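Local coordinates for protein putative TetR-family transcriptional regulator (Streptomyces coelicolor, PDB 2HXO) that probably binds cis-regulatory DNA as a dimeric TetR-family transcription factor through an N-terminal helix-turn-helix, at residues R40-A43 / E44-T48; G51-Y54 / W55-G59; P126-F129 / E130-R134; A220-T223 / L224-G228. One frame throughout, in Å; residues are numbered along the deposited sequence.

Contact 1: R40-A43 / E44-T48; sequences RALA and ERLAT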
loop_
_atom_site.group_PDB
_atom_site.type_symbol
_atom_site.label_atom_id
_atom_site.label_comp_id
_atom_site.label_asym_id
_atom_site.label_seq_id
_atom_site.Cartn_x
_atom_site.Cartn_y
_atom_site.Cartn_z
ATOM N N ARG A 40 21.587 21.710 8.802
ATOM C CA ARG A 40 21.655 23.136 8.490
ATOM C C ARG A 40 20.275 23.712 8.207
ATOM O O ARG A 40 19.910 24.763 8.741
ATOM C CB ARG A 40 22.574 23.364 7.285
ATOM C CG ARG A 40 22.184 22.541 6.070
ATOM C CD ARG A 40 23.111 22.769 4.883
ATOM N NE ARG A 40 24.477 22.298 5.123
ATOM C CZ ARG A 40 25.421 22.227 4.184
ATOM N NH1 ARG A 40 25.146 22.598 2.936
ATOM N NH2 ARG A 40 26.641 21.792 4.490
ATOM N N ALA A 41 19.510 23.019 7.368
ATOM C CA ALA A 41 18.163 23.464 7.027
ATOM C C ALA A 41 17.329 23.646 8.296
ATOM O O ALA A 41 16.711 24.696 8.503
ATOM C CB ALA A 41 17.500 22.452 6.103
ATOM N N LEU A 42 17.326 22.624 9.150
ATOM C CA LEU A 42 16.566 22.666 10.395
ATOM C C LEU A 42 17.072 23.804 11.285
ATOM O O LEU A 42 16.292 24.613 11.791
ATOM C CB LEU A 42 16.703 21.331 11.141
ATOM C CG LEU A 42 15.618 20.860 12.122
ATOM C CD1 LEU A 42 16.235 19.799 13.026
ATOM C CD2 LEU A 42 15.076 22.005 12.969
ATOM N N ALA A 43 18.387 23.855 11.473
ATOM C CA ALA A 43 19.000 24.886 12.300
ATOM C C ALA A 43 18.651 26.284 11.796
ATOM O O ALA A 43 18.273 27.156 12.579
ATOM C CB ALA A 43 20.514 24.698 12.326
ATOM N N GLU A 44 18.777 26.496 10.489
ATOM C CA GLU A 44 18.467 27.795 9.908
ATOM C C GLU A 44 17.001 28.172 10.096
ATOM O O GLU A 44 16.696 29.257 10.590
ATOM C CB GLU A 44 18.820 27.812 8.416
ATOM C CG GLU A 44 20.313 27.890 8.116
ATOM C CD GLU A 44 20.629 27.738 6.633
ATOM O OE1 GLU A 44 19.952 28.392 5.809
ATOM O OE2 GLU A 44 21.561 26.972 6.292
ATOM N N ARG A 45 16.091 27.281 9.715
ATOM C CA ARG A 45 14.672 27.578 9.861
ATOM C C ARG A 45 14.282 27.769 11.313
ATOM O O ARG A 45 13.289 28.431 11.615
ATOM C CB ARG A 45 13.817 26.476 9.240
ATOM C CG ARG A 45 13.890 26.450 7.728
ATOM C CD ARG A 45 12.547 26.082 7.118
ATOM N NE ARG A 45 11.505 27.035 7.484
ATOM C CZ ARG A 45 10.272 27.016 6.988
ATOM N NH1 ARG A 45 9.926 26.090 6.102
ATOM N NH2 ARG A 45 9.384 27.923 7.377
ATOM N N LEU A 46 15.074 27.192 12.208
ATOM C CA LEU A 46 14.815 27.298 13.641
ATOM C C LEU A 46 15.475 28.551 14.215
ATOM O O LEU A 46 15.160 28.977 15.329
ATOM C CB LEU A 46 15.344 26.053 14.355
ATOM C CG LEU A 46 14.397 25.318 15.309
ATOM C CD1 LEU A 46 13.061 25.041 14.638
ATOM C CD2 LEU A 46 15.053 24.021 15.741
ATOM N N ALA A 47 16.386 29.138 13.440
ATOM C CA ALA A 47 17.100 30.344 13.850
ATOM C C ALA A 47 17.752 30.160 15.220
ATOM O O ALA A 47 17.641 31.022 16.096
ATOM C CB ALA A 47 16.139 31.533 13.881
ATOM N N THR A 48 18.431 29.031 15.397
ATOM C CA THR A 48 19.093 28.731 16.660
ATOM C C THR A 48 20.509 28.225 16.417
ATOM O O THR A 48 20.833 27.748 15.327
ATOM C CB THR A 48 18.299 27.668 17.470
ATOM O OG1 THR A 48 17.006 28.192 17.802
ATOM C CG2 THR A 48 19.034 27.292 18.758
#
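Leu42 and Leu46, one helical turn apart, lie side by side and point the same way, the CD2 methyl of Leu42 meeting the CD2 methyl of Leu46 at 3.4 Å. Leu46 carries this apolar strip onto Ile21 and Ala24 of helix 18-31. Replacing Leu46 by alanine is likely to leave the CD2 methyl of Leu42 without its neighbour and open a gap against Ile21 and Ala24. Among charged groups the touch is lighter. Glu44 runs its CG alongside Arg40 O at 3.2 Å, while its carboxylate stays apart from the guanidinium, Arg40 NE lying 5.6 Å from Glu44 OE2; any attraction is probably weak. Part of the reason is the first torsion of Arg40, which sets CG between the backbone N and the carbonyl carbon (chi1 54°) and leads the chain away. Backbone bonds supply the rest: Glu44 N to Arg40 O, Arg45 N to Ala41 O and Leu46 N to Leu42 O. The helix then stops at Ala47, whose positive phi of 53° turns the chain, and Thr48 N reaches back weakly to Ala43 O at 3.4 Å. This C-terminal ending is a Schellman motif, here closing the first helix of the predicted helix-turn-helix.

Contact 2: G51-Y54 / W55-G59; sequences GAIY and WHITG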
loop_
_atom_site.group_PDB
_atom_site.type_symbol
_atom_site.label_atom_id
_atom_site.label_comp_id
_atom_site.label_asym_id
_atom_site.label_seq_id
_atom_site.Cartn_x
_atom_site.Cartn_y
_atom_site.Cartn_z
ATOM N N GLY A 51 25.302 24.551 17.705
ATOM C CA GLY A 51 26.119 23.956 18.747
ATOM C C GLY A 51 25.376 23.684 20.044
ATOM O O GLY A 51 25.983 23.310 21.049
ATOM N N ALA A 52 24.062 23.869 20.032
ATOM C CA ALA A 52 23.260 23.635 21.225
ATOM C C ALA A 52 21.924 22.968 20.899
ATOM O O ALA A 52 21.052 22.861 21.763
ATOM C CB ALA A 52 23.026 24.947 21.958
ATOM N N ILE A 53 21.761 22.516 19.659
ATOM C CA ILE A 53 20.518 21.862 19.266
ATOM C C ILE A 53 20.505 20.371 19.592
ATOM O O ILE A 53 19.484 19.704 19.424
ATOM C CB ILE A 53 20.221 22.059 17.761
ATOM C CG1 ILE A 53 21.384 21.579 16.908
ATOM C CG2 ILE A 53 19.939 23.533 17.488
ATOM C CD1 ILE A 53 21.247 22.010 15.473
ATOM N N TYR A 54 21.633 19.850 20.068
ATOM C CA TYR A 54 21.707 18.437 20.418
ATOM C C TYR A 54 20.877 18.187 21.681
ATOM O O TYR A 54 20.567 17.045 22.015
ATOM C CB TYR A 54 23.173 18.002 20.616
ATOM C CG TYR A 54 23.842 18.538 21.859
ATOM C CD1 TYR A 54 23.797 17.830 23.059
ATOM C CD2 TYR A 54 24.515 19.760 21.839
ATOM C CE1 TYR A 54 24.401 18.325 24.208
ATOM C CE2 TYR A 54 25.120 20.266 22.983
ATOM C CZ TYR A 54 25.062 19.543 24.165
ATOM O OH TYR A 54 25.654 20.050 25.302
ATOM N N TRP A 55 20.514 19.262 22.376
ATOM C CA TRP A 55 19.706 19.142 23.580
ATOM C C TRP A 55 18.252 18.808 23.238
ATOM O O TRP A 55 17.528 18.245 24.063
ATOM C CB TRP A 55 19.746 20.439 24.395
ATOM C CG TRP A 55 21.032 20.661 25.150
ATOM C CD1 TRP A 55 22.041 21.518 24.818
ATOM C CD2 TRP A 55 21.443 20.009 26.363
ATOM N NE1 TRP A 55 23.054 21.443 25.747
ATOM C CE2 TRP A 55 22.714 20.525 26.705
ATOM C CE3 TRP A 55 20.861 19.040 27.194
ATOM C CZ2 TRP A 55 23.415 20.105 27.844
ATOM C CZ3 TRP A 55 21.559 18.619 28.328
ATOM C CH2 TRP A 55 22.822 19.154 28.641
ATOM N N HIS A 56 17.828 19.139 22.021
ATOM C CA HIS A 56 16.447 18.881 21.618
ATOM C C HIS A 56 16.277 17.926 20.437
ATOM O O HIS A 56 15.165 17.721 19.960
ATOM C CB HIS A 56 15.746 20.208 21.326
ATOM C CG HIS A 56 15.839 21.190 22.453
ATOM N ND1 HIS A 56 16.486 22.376 22.552
ATOM C CD2 HIS A 56 15.264 20.965 23.686
ATOM C CE1 HIS A 56 16.296 22.838 23.833
ATOM N NE2 HIS A 56 15.555 21.968 24.497
ATOM N N ILE A 57 17.371 17.339 19.967
ATOM C CA ILE A 57 17.287 16.395 18.863
ATOM C C ILE A 57 18.196 15.211 19.145
ATOM O O ILE A 57 18.966 15.223 20.106
ATOM C CB ILE A 57 17.710 17.034 17.510
ATOM C CG1 ILE A 57 19.219 17.258 17.474
ATOM C CG2 ILE A 57 16.976 18.359 17.300
ATOM C CD1 ILE A 57 19.719 17.750 16.121
ATOM N N THR A 58 18.085 14.179 18.317
ATOM C CA THR A 58 18.927 12.997 18.436
ATOM C C THR A 58 19.445 12.661 17.040
ATOM O O THR A 58 20.516 13.115 16.647
ATOM C CB THR A 58 18.154 11.785 19.025
ATOM O OG1 THR A 58 16.995 11.500 18.230
ATOM C CG2 THR A 58 17.725 12.086 20.458
ATOM N N GLY A 59 18.673 11.878 16.292
ATOM C CA GLY A 59 19.057 11.506 14.941
ATOM C C GLY A 59 17.964 11.862 13.940
ATOM O O GLY A 59 16.860 12.256 14.322
#
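Trp55 and Tyr54 lie side by side and point the same way, although they are neighbours in sequence. Trp55 CD1 lies over one face of the phenol, offset toward its rim; the phenol and the five-membered ring of the indole have centroids 4.1 Å apart and planes inclined at 33°, an oblique pairing in which Tyr54 CZ comes to 3.6 Å from Trp55 CE2. Tyr54 reaches this place because its CG stands between the backbone N and the carbonyl carbon (chi1 71°), which swings the phenol over the next peptide, its CG 3.4 Å from Trp55 N. Trp55 CG instead lies anti to its own carbonyl carbon, and the edge of the indole receives Ala52 O in its plane, 3.5 Å from Trp55 CD1. Tyr54 OH and Trp55 NE1 approach closely, but the angle is too poor for a hydrogen bond. Ile53 works on the inner side. Its carbonyl oxygen accepts His56 N at 3.1 Å, from well above the carbonyl plane, and is covered by Ile57 CG1. A glycine in place of Ile57 would probably uncover the Ile53 carbonyl and leave Phe39 with one apolar neighbour fewer. The chemistry is thus divided: the two isoleucines pack against Phe39, whereas the exposed rings of Tyr54 and Trp55 form an outer surface within the predicted helix-turn-helix, consistent with a part in meeting DNA.

Contact 3: P126-F129 / E130-R134; sequences PRIF and ESLGR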
loop_
_atom_site.group_PDB
_atom_site.type_symbol
_atom_site.label_atom_id
_atom_site.label_comp_id
_atom_site.label_asym_id
_atom_site.label_seq_id
_atom_site.Cartn_x
_atom_site.Cartn_y
_atom_site.Cartn_z
ATOM N N PRO A 126 1.590 1.729 16.963
ATOM C CA PRO A 126 0.724 1.348 18.086
ATOM C C PRO A 126 -0.467 2.278 18.320
ATOM O O PRO A 126 -1.517 1.843 18.781
ATOM C CB PRO A 126 1.694 1.299 19.276
ATOM C CG PRO A 126 2.786 2.236 18.869
ATOM C CD PRO A 126 2.978 1.915 17.419
ATOM N N ARG A 127 -0.314 3.555 18.004
ATOM C CA ARG A 127 -1.425 4.487 18.189
ATOM C C ARG A 127 -2.541 4.269 17.147
ATOM O O ARG A 127 -3.724 4.382 17.463
ATOM C CB ARG A 127 -0.902 5.925 18.162
ATOM C CG ARG A 127 -0.157 6.258 19.439
ATOM C CD ARG A 127 0.619 7.558 19.379
ATOM N NE ARG A 127 1.084 7.918 20.714
ATOM C CZ ARG A 127 2.101 8.738 20.971
ATOM N NH1 ARG A 127 2.777 9.301 19.979
ATOM N NH2 ARG A 127 2.451 8.977 22.230
ATOM N N ILE A 128 -2.158 3.942 15.918
ATOM C CA ILE A 128 -3.130 3.679 14.865
ATOM C C ILE A 128 -3.809 2.374 15.228
ATOM O O ILE A 128 -5.024 2.245 15.156
ATOM C CB ILE A 128 -2.481 3.473 13.475
ATOM C CG1 ILE A 128 -1.640 4.681 13.092
ATOM C CG2 ILE A 128 -3.566 3.223 12.446
ATOM C CD1 ILE A 128 -2.401 5.978 13.166
ATOM N N PHE A 129 -2.998 1.399 15.614
ATOM C CA PHE A 129 -3.527 0.104 15.984
ATOM C C PHE A 129 -4.459 0.166 17.183
ATOM O O PHE A 129 -5.440 -0.564 17.240
ATOM C CB PHE A 129 -2.395 -0.892 16.226
ATOM C CG PHE A 129 -2.099 -1.746 15.026
ATOM C CD1 PHE A 129 -1.196 -1.314 14.045
ATOM C CD2 PHE A 129 -2.781 -2.946 14.834
ATOM C CE1 PHE A 129 -0.974 -2.066 12.890
ATOM C CE2 PHE A 129 -2.573 -3.710 13.678
ATOM C CZ PHE A 129 -1.668 -3.272 12.702
ATOM N N GLU A 130 -4.168 1.043 18.137
ATOM C CA GLU A 130 -5.037 1.180 19.300
ATOM C C GLU A 130 -6.378 1.771 18.844
ATOM O O GLU A 130 -7.429 1.335 19.271
ATOM C CB GLU A 130 -4.389 2.101 20.335
ATOM C CG GLU A 130 -5.130 2.210 21.660
ATOM C CD GLU A 130 -5.116 0.922 22.478
ATOM O OE1 GLU A 130 -4.179 0.122 22.339
ATOM O OE2 GLU A 130 -6.037 0.721 23.288
ATOM N N SER A 131 -6.317 2.766 17.967
ATOM C CA SER A 131 -7.508 3.422 17.447
ATOM C C SER A 131 -8.418 2.437 16.714
ATOM O O SER A 131 -9.624 2.417 16.948
ATOM C CB SER A 131 -7.114 4.543 16.482
ATOM O OG SER A 131 -6.289 5.500 17.116
ATOM N N LEU A 132 -7.843 1.638 15.819
ATOM C CA LEU A 132 -8.614 0.664 15.061
ATOM C C LEU A 132 -9.092 -0.486 15.952
ATOM O O LEU A 132 -10.267 -0.867 15.903
ATOM C CB LEU A 132 -7.778 0.122 13.901
ATOM C CG LEU A 132 -7.253 1.163 12.899
ATOM C CD1 LEU A 132 -6.279 0.494 11.914
ATOM C CD2 LEU A 132 -8.406 1.801 12.165
ATOM N N GLY A 133 -8.185 -1.018 16.770
ATOM C CA GLY A 133 -8.511 -2.135 17.647
ATOM C C GLY A 133 -9.728 -1.974 18.550
ATOM O O GLY A 133 -10.580 -2.871 18.632
ATOM N N ARG A 134 -9.815 -0.832 19.236
ATOM C CA ARG A 134 -10.940 -0.569 20.131
ATOM C C ARG A 134 -12.270 -0.670 19.398
ATOM O O ARG A 134 -13.261 -1.118 19.970
ATOM C CB ARG A 134 -10.818 0.823 20.770
ATOM C CG ARG A 134 -9.672 0.955 21.773
ATOM C CD ARG A 134 -9.692 2.310 22.462
ATOM N NE ARG A 134 -8.485 2.535 23.251
ATOM C CZ ARG A 134 -8.279 3.614 23.999
ATOM N NH1 ARG A 134 -9.208 4.567 24.064
ATOM N NH2 ARG A 134 -7.136 3.751 24.671
#
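Ile128 and Leu132 lie side by side on one face of helix 124-138, in the all-helical C-terminal domain of the TetR fold, with Ile128 CG2 3.9 Å from Leu132 CD1. This is the tightly packed side. Leu132 CG, anti to its own carbonyl carbon (chi1 -58°), leans over the carbonyl oxygen of Ile128 at 3.4 Å, and beyond the pair Ile128 rests on Met154 of helix 146-166 while Leu132 meets Val94 of helix 87-104. Phe129 packs on helix 146-166 as well, and its carbonyl accepts Gly133 N. Glu130, bent at its second torsion, is the buried polar group at the dimer interface: OE1 is hydrogen-bonded to Thr202 OG1 and OE2 to Phe201 N, both of the second subunit. The looser, solvent side belongs to the two arginines. Exposed Arg127 forms a salt bridge through NH1 with Asp69. Glu130 OE2 lies at the edge of the guanidinium of Arg134, likewise exposed, and in its plane; Arg134 NE gives that oxygen a nearly straight bond of 3.0 Å, on the anti lone pair. A single glutamate oxygen thus serves a salt bridge within the helix and a bond across the dimer. Ser131, partly exposed, turns its hydroxyl back along the helix: Ser131 OG at 2.8 Å and Ser131 N at 3.1 Å both bond to Arg127 O, from opposite faces of its carbonyl plane.

Contact 4: A220-T223 / L224-G228; sequences AGIT and LVLTG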
loop_
_atom_site.group_PDB
_atom_site.type_symbol
_atom_site.label_atom_id
_atom_site.label_comp_id
_atom_site.label_asym_id
_atom_site.label_seq_id
_atom_site.Cartn_x
_atom_site.Cartn_y
_atom_site.Cartn_z
ATOM N N ALA A 220 -15.378 3.361 0.363
ATOM C CA ALA A 220 -16.162 2.185 -0.022
ATOM C C ALA A 220 -15.344 0.930 0.273
ATOM O O ALA A 220 -15.878 -0.060 0.781
ATOM C CB ALA A 220 -16.515 2.240 -1.503
ATOM N N GLY A 221 -14.049 0.981 -0.031
ATOM C CA GLY A 221 -13.184 -0.161 0.229
ATOM C C GLY A 221 -13.081 -0.475 1.717
ATOM O O GLY A 221 -13.156 -1.640 2.120
ATOM N N ILE A 222 -12.920 0.564 2.537
ATOM C CA ILE A 222 -12.817 0.388 3.978
ATOM C C ILE A 222 -14.139 -0.200 4.479
ATOM O O ILE A 222 -14.146 -1.115 5.310
ATOM C CB ILE A 222 -12.482 1.753 4.686
ATOM C CG1 ILE A 222 -11.860 1.493 6.057
ATOM C CG2 ILE A 222 -13.732 2.591 4.879
ATOM C CD1 ILE A 222 -10.508 0.810 6.018
ATOM N N THR A 223 -15.255 0.289 3.941
ATOM C CA THR A 223 -16.580 -0.217 4.335
ATOM C C THR A 223 -16.726 -1.704 3.981
ATOM O O THR A 223 -17.323 -2.492 4.734
ATOM C CB THR A 223 -17.681 0.641 3.674
ATOM O OG1 THR A 223 -17.578 1.978 4.193
ATOM C CG2 THR A 223 -19.066 0.092 3.961
ATOM N N LEU A 224 -16.168 -2.080 2.837
ATOM C CA LEU A 224 -16.173 -3.470 2.380
ATOM C C LEU A 224 -15.390 -4.336 3.389
ATOM O O LEU A 224 -15.829 -5.417 3.770
ATOM C CB LEU A 224 -15.497 -3.548 1.009
ATOM C CG LEU A 224 -16.199 -4.221 -0.162
ATOM C CD1 LEU A 224 -17.709 -4.118 -0.040
ATOM C CD2 LEU A 224 -15.687 -3.572 -1.442
ATOM N N VAL A 225 -14.236 -3.851 3.834
ATOM C CA VAL A 225 -13.453 -4.595 4.812
ATOM C C VAL A 225 -14.228 -4.674 6.129
ATOM O O VAL A 225 -14.296 -5.735 6.752
ATOM C CB VAL A 225 -12.068 -3.934 5.076
ATOM C CG1 VAL A 225 -11.277 -4.773 6.081
ATOM C CG2 VAL A 225 -11.284 -3.823 3.768
ATOM N N LEU A 226 -14.802 -3.547 6.558
ATOM C CA LEU A 226 -15.580 -3.500 7.806
ATOM C C LEU A 226 -16.753 -4.474 7.767
ATOM O O LEU A 226 -17.078 -5.081 8.762
ATOM C CB LEU A 226 -16.078 -2.071 8.082
ATOM C CG LEU A 226 -14.985 -1.076 8.477
ATOM C CD1 LEU A 226 -15.516 0.358 8.372
ATOM C CD2 LEU A 226 -14.490 -1.395 9.887
ATOM N N THR A 227 -17.375 -4.640 6.607
ATOM C CA THR A 227 -18.489 -5.585 6.478
ATOM C C THR A 227 -17.986 -7.014 6.684
ATOM O O THR A 227 -18.663 -7.844 7.307
ATOM C CB THR A 227 -19.142 -5.468 5.100
ATOM O OG1 THR A 227 -19.710 -4.155 4.965
ATOM C CG2 THR A 227 -20.241 -6.513 4.922
ATOM N N GLY A 228 -16.794 -7.299 6.159
ATOM C CA GLY A 228 -16.218 -8.620 6.339
ATOM C C GLY A 228 -15.883 -8.822 7.806
ATOM O O GLY A 228 -16.111 -9.887 8.366
#
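Leu226 lays its CG over the carbonyl oxygen of Ile222, one turn earlier in helix 214-230, at 3.3 Å. The helix belongs to the C-terminal domain of the TetR fold and takes part in its dimer interface. Leu226 CD1 lies only loosely against Ile222 CG1, 4.5 Å away. Both side chains also meet other helices: Ile222 packs on Leu153, Tyr156 and Ile157 of helix 146-166, and Leu226 on Val91 of helix 87-104. Another face of the helix meets the second subunit. Val225 places its CG2 methyl 3.3 Å from Gly221 O and packs both on Leu153 of its own chain and on Val225 of the second subunit; Leu224, its CB 3.2 Å from the same Gly221 O, touches Leu232 of that subunit. Backbone bonds run through the whole stretch, Leu226 N to Ile222 O being the shortest at 2.8 Å. Two threonines mark the polar edge. Thr223 OG1 is hydrogen-bonded to Leu219 O, one turn back, and to Arg92 NE. Thr227 repeats the manner one turn on: with OG1 anti to its carbonyl carbon (chi1 -64°), the hydroxyl is brought to Thr223 O at 2.9 Å, and Thr227 N reaches that oxygen from the opposite face of the carbonyl plane.

The four contacts fall into two pairs along the chain. Contacts 1 and 2 belong to the predicted helix-turn-helix; their centres lie 12 Å apart and they touch, Ile53 CG2 meeting Thr48 CG2 at 4.1 Å and Ile53 CD1 meeting Ala43 CB at 4.2 Å, so that the turn is folded against the helix before it. Contacts 3 and 4 lie in the C-terminal domain, with centres 17 Å apart and nearest atoms about 7 Å apart; they do not touch, but both meet the second subunit. From the probable DNA-reading end, the centre of contact 3 is 34 Å from that of contact 1 and 31 Å from that of contact 2, whereas contact 4 is 45 and 44 Å away.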